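Local coordinates for protein pyocin S5 (Pseudomonas aeruginosa PAO1, PDB 6THK) that probably kills susceptible bacteria by forming a pore that depolarises the cytoplasmic membrane, as a bacteriocin of the channel-forming colicin family, at residues Leu200-Leu203 with Glu204-Arg208; Pro437-Val440 with Lys441-Thr444; Leu134-Tyr137 with Glu138-Lys142. The protein carries 1 engineered substitution. One frame throughout, in Å; residues are numbered along the deposited sequence.

Contact 1: Leu200-Leu203 with Glu204-Arg208; sequences LSQL and ERDYR
A bend at chi3 (-115°) brings the Arg205 guanidinium back to Ser201, one turn earlier; Gln202, with CG anti to its own N and the chain folded at chi2 (66°), carries its amide forward to meet Arg205 and Asp206. The residues lie along the long helix 157-212, in a part predicted to form a coiled coil. NH1 of Arg205 comes within 3.4 Å of Ser201 CB, and Ser201 O sits over one face of the guanidinium, offset toward its rim. NH1 of Arg205 lies 3.3 Å from Ser201 O, but the angle is too poor for a hydrogen bond; the carbonyl instead accepts from Arg205 N, at 3.0 Å from Ser201 O, while Ser201 OG bonds to Lys197 O. Gln202 crosses Arg205 at about a right angle, its amide plane turned 69° from the guanidinium. NE2 of Gln202 stops 3.7 Å from Arg205 CB and 3.7 Å from Asp206 OD1, so the second approach can add at most a loose electrostatic attraction. Backbone bonds from Glu204 N to Leu200 O and from Asp206 N to Gln202 O keep the helix regular. Leu203 and Glu204 touch Tyr280 of helix 272-338, and the Tyr207 ring stacks on that of Tyr280, so this side of the helix joins two long helices. Beyond Glu204, Arg208 NH2 lies 2.9 Å from Glu204 OE2, a salt bridge of charges alone, since the oxygen stands well out of the guanidinium plane.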
loop_
_atom_site.group_PDB
_atom_site.type_symbol
_atom_site.label_atom_id
_atom_site.label_comp_id
_atom_site.label_asym_id
_atom_site.label_seq_id
_atom_site.Cartn_x
_atom_site.Cartn_y
_atom_site.Cartn_z
ATOM N N LEU A 200 -21.900 -9.283 20.940
ATOM C CA LEU A 200 -21.580 -7.908 20.566
ATOM C C LEU A 200 -20.256 -7.466 21.181
ATOM O O LEU A 200 -19.482 -6.765 20.526
ATOM C CB LEU A 200 -22.697 -6.931 20.966
ATOM C CG LEU A 200 -23.988 -6.945 20.137
ATOM C CD1 LEU A 200 -24.951 -5.869 20.615
ATOM C CD2 LEU A 200 -23.716 -6.754 18.652
ATOM N N SER A 201 -20.004 -7.866 22.442
ATOM C CA SER A 201 -18.772 -7.549 23.166
ATOM C C SER A 201 -17.566 -8.145 22.431
ATOM O O SER A 201 -16.569 -7.448 22.255
ATOM C CB SER A 201 -18.837 -8.074 24.598
ATOM O OG SER A 201 -19.818 -7.397 25.364
ATOM N N GLN A 202 -17.678 -9.416 21.962
ATOM C CA GLN A 202 -16.623 -10.094 21.208
ATOM C C GLN A 202 -16.454 -9.449 19.835
ATOM O O GLN A 202 -15.328 -9.349 19.354
ATOM C CB GLN A 202 -16.880 -11.607 21.095
ATOM C CG GLN A 202 -15.667 -12.427 20.613
ATOM C CD GLN A 202 -14.513 -12.424 21.593
ATOM O OE1 GLN A 202 -14.596 -12.981 22.694
ATOM N NE2 GLN A 202 -13.411 -11.784 21.218
ATOM N N LEU A 203 -17.560 -8.977 19.225
ATOM C CA LEU A 203 -17.527 -8.286 17.940
ATOM C C LEU A 203 -16.748 -6.949 18.082
ATOM O O LEU A 203 -16.005 -6.584 17.171
ATOM C CB LEU A 203 -18.954 -8.057 17.422
ATOM C CG LEU A 203 -19.104 -7.558 15.993
ATOM C CD1 LEU A 203 -18.796 -8.648 14.982
ATOM C CD2 LEU A 203 -20.498 -7.033 15.753
ATOM N N GLU A 204 -16.905 -6.253 19.224
ATOM C CA GLU A 204 -16.207 -5.006 19.536
ATOM C C GLU A 204 -14.715 -5.310 19.728
ATOM O O GLU A 204 -13.874 -4.611 19.163
ATOM C CB GLU A 204 -16.805 -4.320 20.780
ATOM C CG GLU A 204 -16.543 -2.823 20.857
ATOM C CD GLU A 204 -16.872 -2.173 22.184
ATOM O OE1 GLU A 204 -17.827 -1.365 22.240
ATOM O OE2 GLU A 204 -16.163 -2.463 23.173
ATOM N N ARG A 205 -14.405 -6.395 20.481
ATOM C CA ARG A 205 -13.058 -6.913 20.736
ATOM C C ARG A 205 -12.291 -7.223 19.446
ATOM O O ARG A 205 -11.129 -6.832 19.339
ATOM C CB ARG A 205 -13.122 -8.162 21.617
ATOM C CG ARG A 205 -12.412 -7.969 22.933
ATOM C CD ARG A 205 -13.035 -8.795 24.021
ATOM N NE ARG A 205 -13.621 -7.938 25.048
ATOM C CZ ARG A 205 -14.859 -8.066 25.513
ATOM N NH1 ARG A 205 -15.652 -9.027 25.054
ATOM N NH2 ARG A 205 -15.310 -7.243 26.450
ATOM N N ASP A 206 -12.946 -7.923 18.475
ATOM C CA ASP A 206 -12.376 -8.291 17.167
ATOM C C ASP A 206 -12.092 -7.048 16.326
ATOM O O ASP A 206 -11.063 -6.977 15.660
ATOM C CB ASP A 206 -13.282 -9.284 16.396
ATOM C CG ASP A 206 -13.369 -10.689 16.991
ATOM O OD1 ASP A 206 -12.440 -11.082 17.738
ATOM O OD2 ASP A 206 -14.343 -11.414 16.668
ATOM N N TYR A 207 -12.984 -6.057 16.399
ATOM C CA TYR A 207 -12.878 -4.799 15.679
ATOM C C TYR A 207 -11.711 -3.938 16.174
ATOM O O TYR A 207 -10.944 -3.452 15.345
ATOM C CB TYR A 207 -14.204 -4.046 15.768
ATOM C CG TYR A 207 -14.158 -2.607 15.319
ATOM C CD1 TYR A 207 -14.013 -2.279 13.975
ATOM C CD2 TYR A 207 -14.337 -1.570 16.227
ATOM C CE1 TYR A 207 -14.043 -0.956 13.546
ATOM C CE2 TYR A 207 -14.384 -0.242 15.809
ATOM C CZ TYR A 207 -14.237 0.061 14.467
ATOM O OH TYR A 207 -14.237 1.373 14.061
ATOM N N ARG A 208 -11.599 -3.775 17.484
ATOM C CA ARG A 208 -10.549 -2.965 18.058
ATOM C C ARG A 208 -9.199 -3.550 17.704
ATOM O O ARG A 208 -8.277 -2.818 17.378
ATOM C CB ARG A 208 -10.707 -2.914 19.573
ATOM C CG ARG A 208 -10.917 -1.522 20.125
ATOM C CD ARG A 208 -11.816 -1.547 21.347
ATOM N NE ARG A 208 -12.681 -0.373 21.404
ATOM C CZ ARG A 208 -13.539 -0.120 22.386
ATOM N NH1 ARG A 208 -14.282 0.975 22.350
ATOM N NH2 ARG A 208 -13.653 -0.957 23.406
#

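Contact 2: Pro437-Val440 with Lys441-Thr444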
loop_
_atom_site.group_PDB
_atom_site.type_symbol
_atom_site.label_atom_id
_atom_site.label_comp_id
_atom_site.label_asym_id
_atom_site.label_seq_id
_atom_site.Cartn_x
_atom_site.Cartn_y
_atom_site.Cartn_z
ATOM N N PRO A 437 60.392 27.736 -17.888
ATOM C CA PRO A 437 59.353 28.083 -16.894
ATOM C C PRO A 437 57.924 27.795 -17.365
ATOM O O PRO A 437 56.995 27.875 -16.568
ATOM C CB PRO A 437 59.584 29.584 -16.644
ATOM C CG PRO A 437 60.958 29.865 -17.196
ATOM C CD PRO A 437 61.061 28.961 -18.370
ATOM N N PHE A 438 57.728 27.623 -18.668
ATOM C CA PHE A 438 56.415 27.215 -19.150
ATOM C C PHE A 438 56.111 25.755 -18.848
ATOM O O PHE A 438 55.035 25.408 -18.390
ATOM C CB PHE A 438 56.236 27.441 -20.642
ATOM C CG PHE A 438 54.913 26.962 -21.144
ATOM C CD1 PHE A 438 53.780 27.712 -20.942
ATOM C CD2 PHE A 438 54.797 25.743 -21.770
ATOM C CE1 PHE A 438 52.553 27.268 -21.383
ATOM C CE2 PHE A 438 53.580 25.291 -22.212
ATOM C CZ PHE A 438 52.454 26.054 -22.018
ATOM N N PHE A 439 57.071 24.900 -19.178
ATOM C CA PHE A 439 56.938 23.465 -18.984
ATOM C C PHE A 439 56.783 23.147 -17.511
ATOM O O PHE A 439 56.006 22.280 -17.132
ATOM C CB PHE A 439 58.119 22.715 -19.596
ATOM C CG PHE A 439 58.139 22.749 -21.094
ATOM C CD1 PHE A 439 57.032 22.361 -21.818
ATOM C CD2 PHE A 439 59.250 23.186 -21.775
ATOM C CE1 PHE A 439 57.039 22.398 -23.193
ATOM C CE2 PHE A 439 59.264 23.228 -23.151
ATOM C CZ PHE A 439 58.158 22.832 -23.861
ATOM N N VAL A 440 57.525 23.864 -16.678
ATOM C CA VAL A 440 57.435 23.672 -15.244
ATOM C C VAL A 440 56.033 24.028 -14.772
ATOM O O VAL A 440 55.462 23.336 -13.943
ATOM C CB VAL A 440 58.447 24.546 -14.494
ATOM C CG1 VAL A 440 58.029 24.700 -13.046
ATOM C CG2 VAL A 440 59.833 23.946 -14.586
ATOM N N LYS A 441 55.480 25.116 -15.293
ATOM C CA LYS A 441 54.139 25.517 -14.919
ATOM C C LYS A 441 53.101 24.482 -15.341
ATOM O O LYS A 441 52.206 24.166 -14.575
ATOM C CB LYS A 441 53.815 26.888 -15.511
ATOM C CG LYS A 441 52.335 27.168 -15.683
ATOM C CD LYS A 441 51.807 28.053 -14.573
ATOM C CE LYS A 441 50.548 27.471 -13.967
ATOM N NZ LYS A 441 49.619 28.527 -13.494
ATOM N N ILE A 442 53.206 23.957 -16.559
ATOM C CA ILE A 442 52.246 22.945 -16.995
ATOM C C ILE A 442 52.374 21.649 -16.208
ATOM O O ILE A 442 51.379 21.061 -15.820
ATOM C CB ILE A 442 52.233 22.673 -18.518
ATOM C CG1 ILE A 442 53.586 22.933 -19.152
ATOM C CG2 ILE A 442 51.181 23.520 -19.206
ATOM C CD1 ILE A 442 53.558 22.765 -20.652
ATOM N N GLU A 443 53.604 21.227 -15.932
ATOM C CA GLU A 443 53.808 19.999 -15.179
ATOM C C GLU A 443 53.212 20.134 -13.796
ATOM O O GLU A 443 52.573 19.221 -13.299
ATOM C CB GLU A 443 55.295 19.674 -15.052
ATOM C CG GLU A 443 55.628 18.810 -13.848
ATOM C CD GLU A 443 57.090 18.878 -13.470
ATOM O OE1 GLU A 443 57.451 19.745 -12.650
ATOM O OE2 GLU A 443 57.881 18.070 -13.995
ATOM N N THR A 444 53.437 21.279 -13.171
ATOM C CA THR A 444 52.897 21.539 -11.860
ATOM C C THR A 444 51.382 21.573 -11.895
ATOM O O THR A 444 50.716 20.966 -11.071
ATOM C CB THR A 444 53.371 22.914 -11.386
ATOM O OG1 THR A 444 54.753 22.839 -11.038
ATOM C CG2 THR A 444 52.562 23.380 -10.203
#
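Val440 O is gripped twice by Thr444, whose N and OG1 each lie 3.0 Å from that oxygen and reach it from opposite faces of the carbonyl plane. The site lies in helix 436-446 of the colicin pore-forming domain, and the side-chain bond doubles the usual i to i+4 backbone bond. With OG1 anti to its carbonyl carbon (chi1 -73°), Thr444 has its hydroxyl turned back toward the preceding turn, where OG1 donates to Val440 O. Earlier in the helix, Ile442 N bonds to Phe438 O and Glu443 N to Phe439 O, whereas Lys441 N to Pro437 O, at 3.4 Å, is weak. Ile442 lies side by side with Phe439, pointing the same way, and its CD1 meets Phe439 CD1 at 3.7 Å. Phe438 packs edge-to-face with Phe426 and Trp435, and Phe439 with Phe368, which sets these buried rings against helices 419-431 and 361-378. The polar ends reach outward from the helix: Lys441 NZ bonds to Ser421 OG, and Glu443 OE2 accepts a hydrogen bond from Ser361 N.

Contact 3: Leu134-Tyr137 with Glu138-Lys142; sequences LSIY and EAWVK
Val141 CG2 rests over one face of the Tyr137 ring, 3.8 Å from the ring centroid and 17° off its normal, a CH-pi contact between residues one helical turn apart. A second such contact lies on another flank of helix 133-145: Ile136 CG2 stands 3.7 Å from the centroid of the six-membered ring of Trp140, at 23° from the normal, and comes closest at Trp140 CE2. Ile136 and Trp140 run side by side in the same direction, whereas Tyr137 and Val141 cross at a slant. With CG anti to its backbone N (chi1 173°), Tyr137 places its ring so that the Val141 methyl lies over one face. Leu134 runs alongside Glu138, its CD1 3.8 Å from Glu138 OE2, and the Glu138 carboxylate is turned steeply against the Tyr137 ring. Behind both methyl contacts stand backbone bonds, Trp140 N to Ile136 O at 2.9 Å and Val141 N to Tyr137 O at 2.8 Å. Further out, Ile53 of helix 42-87 touches Ile136, Tyr137 and Trp140, while Val161 and Leu165 of helix 157-212 touch Trp140. Tyr137 OH makes a weak hydrogen bond with Arg45 NH2. The contact is thus largely apolar and dispersive: the methyl-on-ring contacts are internal to the helix and set the rings, which in turn pack on helices 42-87 and 157-212.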
loop_
_atom_site.group_PDB
_atom_site.type_symbol
_atom_site.label_atom_id
_atom_site.label_comp_id
_atom_site.label_asym_id
_atom_site.label_seq_id
_atom_site.Cartn_x
_atom_site.Cartn_y
_atom_site.Cartn_z
ATOM N N LEU A 134 -74.927 -27.204 41.882
ATOM C CA LEU A 134 -76.151 -27.185 41.077
ATOM C C LEU A 134 -75.905 -26.454 39.766
ATOM O O LEU A 134 -76.399 -26.896 38.730
ATOM C CB LEU A 134 -77.347 -26.577 41.852
ATOM C CG LEU A 134 -78.693 -26.503 41.115
ATOM C CD1 LEU A 134 -79.302 -27.892 40.898
ATOM C CD2 LEU A 134 -79.660 -25.589 41.829
ATOM N N SER A 135 -75.142 -25.350 39.806
ATOM C CA SER A 135 -74.776 -24.586 38.616
ATOM C C SER A 135 -74.039 -25.520 37.646
ATOM O O SER A 135 -74.456 -25.642 36.499
ATOM C CB SER A 135 -73.905 -23.389 38.995
ATOM O OG SER A 135 -73.328 -22.779 37.851
ATOM N N ILE A 136 -73.023 -26.259 38.146
ATOM C CA ILE A 136 -72.244 -27.214 37.362
ATOM C C ILE A 136 -73.150 -28.300 36.790
ATOM O O ILE A 136 -73.055 -28.612 35.601
ATOM C CB ILE A 136 -71.039 -27.783 38.166
ATOM C CG1 ILE A 136 -70.043 -26.653 38.545
ATOM C CG2 ILE A 136 -70.333 -28.871 37.360
ATOM C CD1 ILE A 136 -68.988 -26.988 39.571
ATOM N N TYR A 137 -74.053 -28.839 37.621
ATOM C CA TYR A 137 -74.992 -29.874 37.204
ATOM C C TYR A 137 -75.876 -29.438 36.034
ATOM O O TYR A 137 -76.038 -30.204 35.082
ATOM C CB TYR A 137 -75.845 -30.326 38.390
ATOM C CG TYR A 137 -76.964 -31.276 38.020
ATOM C CD1 TYR A 137 -76.709 -32.621 37.767
ATOM C CD2 TYR A 137 -78.284 -30.834 37.937
ATOM C CE1 TYR A 137 -77.741 -33.507 37.443
ATOM C CE2 TYR A 137 -79.319 -31.704 37.594
ATOM C CZ TYR A 137 -79.043 -33.041 37.353
ATOM O OH TYR A 137 -80.061 -33.908 37.044
ATOM N N GLU A 138 -76.435 -28.217 36.101
ATOM C CA GLU A 138 -77.339 -27.690 35.078
ATOM C C GLU A 138 -76.595 -27.382 33.802
ATOM O O GLU A 138 -77.154 -27.540 32.710
ATOM C CB GLU A 138 -78.135 -26.469 35.590
ATOM C CG GLU A 138 -79.055 -26.763 36.777
ATOM C CD GLU A 138 -80.278 -27.645 36.562
ATOM O OE1 GLU A 138 -80.511 -28.106 35.419
ATOM O OE2 GLU A 138 -81.007 -27.878 37.553
ATOM N N ALA A 139 -75.339 -26.995 33.939
ATOM C CA ALA A 139 -74.515 -26.731 32.791
ATOM C C ALA A 139 -74.261 -28.063 32.117
ATOM O O ALA A 139 -74.358 -28.174 30.907
ATOM C CB ALA A 139 -73.215 -26.086 33.209
ATOM N N TRP A 140 -73.934 -29.077 32.904
ATOM C CA TRP A 140 -73.676 -30.406 32.363
ATOM C C TRP A 140 -74.917 -30.999 31.707
ATOM O O TRP A 140 -74.834 -31.635 30.670
ATOM C CB TRP A 140 -73.137 -31.348 33.434
ATOM C CG TRP A 140 -71.732 -31.068 33.815
ATOM C CD1 TRP A 140 -70.924 -30.121 33.285
ATOM C CD2 TRP A 140 -70.962 -31.738 34.812
ATOM N NE1 TRP A 140 -69.698 -30.151 33.887
ATOM C CE2 TRP A 140 -69.696 -31.137 34.833
ATOM C CE3 TRP A 140 -71.221 -32.784 35.693
ATOM C CZ2 TRP A 140 -68.695 -31.546 35.696
ATOM C CZ3 TRP A 140 -70.226 -33.187 36.548
ATOM C CH2 TRP A 140 -68.978 -32.571 36.543
ATOM N N VAL A 141 -76.074 -30.780 32.317
ATOM C CA VAL A 141 -77.322 -31.291 31.776
ATOM C C VAL A 141 -77.598 -30.686 30.412
ATOM O O VAL A 141 -77.998 -31.384 29.493
ATOM C CB VAL A 141 -78.502 -30.974 32.696
ATOM C CG1 VAL A 141 -79.803 -31.064 31.924
ATOM C CG2 VAL A 141 -78.512 -31.910 33.887
ATOM N N LYS A 142 -77.338 -29.392 30.281
ATOM C CA LYS A 142 -77.551 -28.687 29.028
ATOM C C LYS A 142 -76.661 -29.277 27.945
ATOM O O LYS A 142 -77.071 -29.390 26.802
ATOM C CB LYS A 142 -77.280 -27.194 29.189
#

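Overall arrangement
From the N terminus the contacts follow in series as contact 3, contact 1 and contact 2; each lies within a single helix, so none closes a loop, and none nests in or crosses another. Contact 3 sits on the short helix 133-145, between helices 42-87 and 157-212. The latter runs on to contact 1, whose centre is 65 Å from that of contact 3, and there meets helix 272-338. That long helix continues toward the far end, where helix 436-446, carrying contact 2, packs against helices 361-378, 419-431 and 468-481. The centres of contacts 2 and 3 are 150 Å apart, on opposite sides of the chain's centre, reflecting a very elongated, almost wholly helical molecule.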